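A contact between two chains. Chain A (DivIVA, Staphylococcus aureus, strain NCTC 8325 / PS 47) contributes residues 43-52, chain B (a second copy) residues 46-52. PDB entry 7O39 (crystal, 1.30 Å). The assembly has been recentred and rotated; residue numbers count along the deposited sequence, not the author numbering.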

ATOM      1  N   ASP A  43       5.010  -4.684 -12.474  1.00 11.21           N
ATOM      2  CA  ASP A  43       6.438  -4.586 -12.762  1.00 10.91           C
ATOM      3  C   ASP A  43       7.118  -5.929 -12.537  1.00 12.34           C
ATOM      4  O   ASP A  43       7.950  -6.365 -13.343  1.00 13.16           O
ATOM      5  CB  ASP A  43       7.106  -3.544 -11.854  1.00 12.28           C
ATOM      6  CG  ASP A  43       6.616  -2.125 -12.063  1.00 13.52           C
ATOM      7  OD1 ASP A  43       5.999  -1.825 -13.098  1.00 14.19           O
ATOM      8  OD2 ASP A  43       6.905  -1.300 -11.166  1.00 16.25           O
ATOM      9  N   LYS A  44       6.800  -6.587 -11.417  1.00 12.77           N
ATOM     10  CA  LYS A  44       7.371  -7.907 -11.150  1.00 14.15           C
ATOM     11  C   LYS A  44       7.021  -8.897 -12.247  1.00 14.76           C
ATOM     12  O   LYS A  44       7.872  -9.681 -12.682  1.00 16.92           O
ATOM     13  CB  LYS A  44       6.854  -8.438  -9.819  1.00 15.54           C
ATOM     14  CG  LYS A  44       7.483  -7.795  -8.632  1.00 19.12           C
ATOM     15  CD  LYS A  44       6.858  -8.300  -7.348  1.00 20.38           C
ATOM     16  CE  LYS A  44       7.040  -9.798  -7.193  1.00 15.39           C
ATOM     17  NZ  LYS A  44       6.563 -10.326  -5.887  1.00 19.46           N
ATOM     18  N   LYS A  45       5.756  -8.916 -12.671  1.00 15.47           N
ATOM     19  CA  LYS A  45       5.358  -9.851 -13.718  1.00 16.63           C
ATOM     20  C   LYS A  45       6.136  -9.591 -15.004  1.00 17.67           C
ATOM     21  O   LYS A  45       6.531 -10.535 -15.702  1.00 18.54           O
ATOM     22  CB  LYS A  45       3.851  -9.757 -13.958  1.00 20.76           C
ATOM     23  CG  LYS A  45       2.999 -10.517 -12.945  1.00 31.78           C
ATOM     24  CD  LYS A  45       1.515 -10.142 -13.054  1.00 40.24           C
ATOM     25  CE  LYS A  45       0.911  -9.688 -11.717  1.00 45.31           C
ATOM     26  NZ  LYS A  45       0.139  -8.408 -11.830  1.00 46.48           N
ATOM     27  N   GLN A  46       6.375  -8.319 -15.329  1.00 15.09           N
ATOM     28  CA  GLN A  46       7.145  -7.995 -16.527  1.00 16.15           C
ATOM     29  C   GLN A  46       8.568  -8.521 -16.418  1.00 16.66           C
ATOM     30  O   GLN A  46       9.103  -9.098 -17.372  1.00 17.67           O
ATOM     31  CB  GLN A  46       7.157  -6.478 -16.761  1.00 17.77           C
ATOM     32  CG  GLN A  46       7.625  -6.050 -18.169  1.00 23.47           C
ATOM     33  CD  GLN A  46       9.091  -5.581 -18.258  1.00 30.02           C
ATOM     34  OE1 GLN A  46       9.764  -5.403 -17.241  1.00 35.21           O
ATOM     35  NE2 GLN A  46       9.578  -5.369 -19.496  1.00 30.23           N
ATOM     36  N   LEU A  47       9.200  -8.329 -15.260  1.00 14.16           N
ATOM     37  CA  LEU A  47      10.564  -8.804 -15.071  1.00 14.69           C
ATOM     38  C   LEU A  47      10.626 -10.329 -15.108  1.00 15.30           C
ATOM     39  O   LEU A  47      11.553 -10.909 -15.693  1.00 18.13           O
ATOM     40  CB  LEU A  47      11.111  -8.262 -13.750  1.00 14.47           C
ATOM     41  CG  LEU A  47      11.280  -6.741 -13.689  1.00 15.70           C
ATOM     42  CD1 LEU A  47      11.452  -6.258 -12.250  1.00 17.35           C
ATOM     43  CD2 LEU A  47      12.455  -6.303 -14.553  1.00 18.93           C
ATOM     44  N   GLU A  48       9.652 -10.999 -14.484  1.00 16.89           N
ATOM     45  CA  GLU A  48       9.612 -12.459 -14.529  1.00 18.94           C
ATOM     46  C   GLU A  48       9.487 -12.957 -15.966  1.00 20.79           C
ATOM     47  O   GLU A  48      10.085 -13.977 -16.339  1.00 23.19           O
ATOM     48  CB  GLU A  48       8.448 -12.972 -13.676  1.00 21.94           C
ATOM     49  CG  GLU A  48       8.686 -12.832 -12.176  1.00 27.02           C
ATOM     50  CD  GLU A  48       7.432 -13.040 -11.334  1.00 35.10           C
ATOM     51  OE1 GLU A  48       6.320 -13.111 -11.898  1.00 37.25           O
ATOM     52  OE2 GLU A  48       7.569 -13.135 -10.098  1.00 39.51           O
ATOM     53  N   LYS A  49       8.719 -12.249 -16.796  1.00 20.37           N
ATOM     54  CA  LYS A  49       8.570 -12.663 -18.188  1.00 21.52           C
ATOM     55  C   LYS A  49       9.872 -12.482 -18.958  1.00 21.51           C
ATOM     56  O   LYS A  49      10.222 -13.321 -19.792  1.00 23.85           O
ATOM     57  CB  LYS A  49       7.430 -11.891 -18.852  1.00 22.67           C
ATOM     58  CG  LYS A  49       6.048 -12.296 -18.373  1.00 35.60           C
ATOM     59  N   VAL A  50      10.604 -11.395 -18.696  1.00 19.79           N
ATOM     60  CA  VAL A  50      11.908 -11.215 -19.331  1.00 21.38           C
ATOM     61  C   VAL A  50      12.828 -12.371 -18.972  1.00 21.93           C
ATOM     62  O   VAL A  50      13.549 -12.902 -19.827  1.00 24.02           O
ATOM     63  CB  VAL A  50      12.505  -9.854 -18.925  1.00 23.93           C
ATOM     64  CG1 VAL A  50      13.980  -9.757 -19.299  1.00 26.34           C
ATOM     65  CG2 VAL A  50      11.703  -8.729 -19.552  1.00 25.98           C
ATOM     66  N   ILE A  51      12.811 -12.790 -17.707  1.00 23.66           N
ATOM     67  CA  ILE A  51      13.652 -13.902 -17.274  1.00 26.32           C
ATOM     68  C   ILE A  51      13.208 -15.200 -17.936  1.00 26.45           C
ATOM     69  O   ILE A  51      14.040 -15.986 -18.416  1.00 30.85           O
ATOM     70  CB  ILE A  51      13.645 -13.997 -15.735  1.00 27.49           C
ATOM     71  CG1 ILE A  51      14.325 -12.762 -15.140  1.00 27.11           C
ATOM     72  CG2 ILE A  51      14.348 -15.274 -15.269  1.00 30.85           C
ATOM     73  CD1 ILE A  51      14.018 -12.531 -13.679  1.00 26.81           C
ATOM     74  N   GLU A  52      11.899 -15.446 -17.993  1.00 24.69           N
ATOM     75  CA  GLU A  52      11.418 -16.698 -18.568  1.00 26.56           C
ATOM     76  C   GLU A  52      11.734 -16.775 -20.056  1.00 31.15           C
ATOM     77  O   GLU A  52      12.053 -17.853 -20.576  1.00 31.59           O
ATOM     78  CB  GLU A  52       9.915 -16.845 -18.330  1.00 35.02           C
TER
ATOM     79  N   GLN B  46      15.525  -7.905  -6.650  1.00 19.53           N
ATOM     80  CA  GLN B  46      16.064  -9.253  -6.801  1.00 22.07           C
ATOM     81  C   GLN B  46      15.914  -9.744  -8.234  1.00 20.96           C
ATOM     82  O   GLN B  46      16.827 -10.379  -8.777  1.00 23.12           O
ATOM     83  CB  GLN B  46      15.367 -10.209  -5.834  1.00 29.51           C
ATOM     84  CG  GLN B  46      15.893 -11.648  -5.884  1.00 44.34           C
ATOM     85  CD  GLN B  46      17.411 -11.735  -5.759  1.00 59.20           C
ATOM     86  OE1 GLN B  46      18.003 -11.159  -4.845  1.00 65.21           O
ATOM     87  NE2 GLN B  46      18.045 -12.460  -6.682  1.00 61.91           N
ATOM     88  N   LEU B  47      14.776  -9.467  -8.866  1.00 19.06           N
ATOM     89  CA  LEU B  47      14.583  -9.882 -10.250  1.00 18.59           C
ATOM     90  C   LEU B  47      15.512  -9.121 -11.183  1.00 20.01           C
ATOM     91  O   LEU B  47      16.071  -9.702 -12.123  1.00 22.21           O
ATOM     92  CB  LEU B  47      13.122  -9.679 -10.645  1.00 17.74           C
ATOM     93  CG  LEU B  47      12.148 -10.611  -9.921  1.00 17.72           C
ATOM     94  CD1 LEU B  47      10.726 -10.124 -10.097  1.00 18.83           C
ATOM     95  CD2 LEU B  47      12.288 -12.036 -10.433  1.00 22.61           C
ATOM     96  N   GLU B  48      15.706  -7.825 -10.932  1.00 20.34           N
ATOM     97  CA  GLU B  48      16.650  -7.050 -11.724  1.00 21.10           C
ATOM     98  C   GLU B  48      18.065  -7.589 -11.565  1.00 22.86           C
ATOM     99  O   GLU B  48      18.847  -7.583 -12.529  1.00 27.26           O
ATOM    100  CB  GLU B  48      16.576  -5.582 -11.305  1.00 22.32           C
ATOM    101  CG  GLU B  48      15.245  -4.925 -11.660  1.00 22.62           C
ATOM    102  CD  GLU B  48      15.016  -3.614 -10.939  1.00 27.69           C
ATOM    103  OE1 GLU B  48      15.867  -3.225 -10.117  1.00 29.61           O
ATOM    104  OE2 GLU B  48      13.976  -2.971 -11.194  1.00 34.21           O
ATOM    105  N   LYS B  49      18.407  -8.085 -10.377  1.00 26.37           N
ATOM    106  CA  LYS B  49      19.717  -8.689 -10.166  1.00 28.82           C
ATOM    107  C   LYS B  49      19.877  -9.959 -10.995  1.00 31.75           C
ATOM    108  O   LYS B  49      20.937 -10.188 -11.591  1.00 33.06           O
ATOM    109  CB  LYS B  49      19.893  -8.971  -8.674  1.00 29.23           C
ATOM    110  CG  LYS B  49      21.149  -9.721  -8.278  1.00 47.51           C
ATOM    111  CD  LYS B  49      21.119  -9.995  -6.783  1.00 43.57           C
ATOM    112  CE  LYS B  49      22.505 -10.090  -6.174  1.00 64.91           C
ATOM    113  NZ  LYS B  49      22.679 -11.382  -5.460  1.00 71.34           N
ATOM    114  N   VAL B  50      18.840 -10.799 -11.046  1.00 24.99           N
ATOM    115  CA  VAL B  50      18.889 -11.991 -11.890  1.00 26.00           C
ATOM    116  C   VAL B  50      19.148 -11.602 -13.339  1.00 31.52           C
ATOM    117  O   VAL B  50      19.925 -12.258 -14.049  1.00 31.17           O
ATOM    118  CB  VAL B  50      17.592 -12.811 -11.742  1.00 31.25           C
ATOM    119  CG1 VAL B  50      17.512 -13.907 -12.807  1.00 35.17           C
ATOM    120  CG2 VAL B  50      17.491 -13.417 -10.346  1.00 30.16           C
ATOM    121  N   ILE B  51      18.495 -10.534 -13.803  1.00 24.02           N
ATOM    122  CA  ILE B  51      18.619 -10.117 -15.197  1.00 28.55           C
ATOM    123  C   ILE B  51      20.007  -9.555 -15.466  1.00 35.39           C
ATOM    124  O   ILE B  51      20.617  -9.843 -16.503  1.00 41.12           O
ATOM    125  CB  ILE B  51      17.504  -9.111 -15.551  1.00 25.33           C
ATOM    126  CG1 ILE B  51      16.152  -9.828 -15.606  1.00 20.31           C
ATOM    127  CG2 ILE B  51      17.795  -8.416 -16.884  1.00 31.50           C
ATOM    128  CD1 ILE B  51      14.946  -8.892 -15.537  1.00 21.75           C
ATOM    129  N   GLU B  52      20.529  -8.742 -14.547  1.00 36.04           N
ATOM    130  CA  GLU B  52      21.806  -8.082 -14.788  1.00 45.86           C
ATOM    131  C   GLU B  52      22.962  -9.074 -14.805  1.00 53.50           C
ATOM    132  O   GLU B  52      23.971  -8.833 -15.477  1.00 58.93           O
ATOM    133  CB  GLU B  52      22.046  -7.007 -13.727  1.00 38.18           C
TER

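How do the two backbones lie against each other? Both stretches are helical throughout, each part of a longer helix, and they run in the same direction, with 23° between their axes and a closest approach of 9.7 Å. Backbone hydrogen bonds of the i to i+4 kind hold each one in shape: Leu A47 N donates to Asp A43 O at 3.0 Å, for instance, and Ile B51 N to Leu B47 O at 3.1 Å. The copies are in register. Leu A47 CA lies 6.4 Å from Leu B47 CA, and one helical turn later Ile A51 CA lies 6.6 Å from Ile B51 CA, so like residues face like along the shared surface, as in a parallel coiled coil.

What fills the space between the helices at the first of these levels? Leu A47 and Leu B47 both direct their CA-to-CB bonds toward the partner, and their CB atoms come within 4.0 Å of each other. The two adopt the same rotamer, m for chi1 and t for chi2. The side chain of Leu B47 is a knob in a hole made by Lys A44, Leu A47, Glu A48 and Ile A51, two successive pairs on the opposing helix, and it has the largest covered area of any residue here, 102 Å². One wall of that hole is partly backbone: Leu B47 CD1 sits 3.9 Å from Lys A44 O, a simple packing contact.

How does the packing continue one turn on? Ile A51 and Ile B51 meet directly, Ile A51 CG1 to Ile B51 CG1 at 3.5 Å, the closest approach between the stretches. Each also reaches back to the leucine level of its partner, since Ile A51 CD1 is 3.7 Å from Leu B47 CD2 and Ile B51 CD1 is 3.7 Å from Leu A47 CD2. This reciprocal pair ties the two levels into one apolar strip. The valines extend it on both helices, with Val A50 CG1 4.0 Å from Ile B51 CD1 and Val B50 CG1 3.9 Å from Ile A51 CD1. Matching distances of this kind show that the two copies pack in nearly the same way, though not identically.

Do the charged residues add polar links across the contact? No hydrogen bond joins these two stretches. Glu A48 and Glu B48 come nearest to the partner with CG: Glu A48 CG lies 4.0 Å from Leu B47 CD1, and Glu B48 CG lies 4.1 Å from Leu A47 CD1, so a methylene group packs beside each leucine. Lys A44 behaves similarly at its base, where its CB is 4.2 Å from Leu B47 CD1, while its NZ is hydrogen-bonded elsewhere in the structure. Between them the two stretches bury 416 Å², and what holds them together here is the close fit of hydrocarbon surfaces.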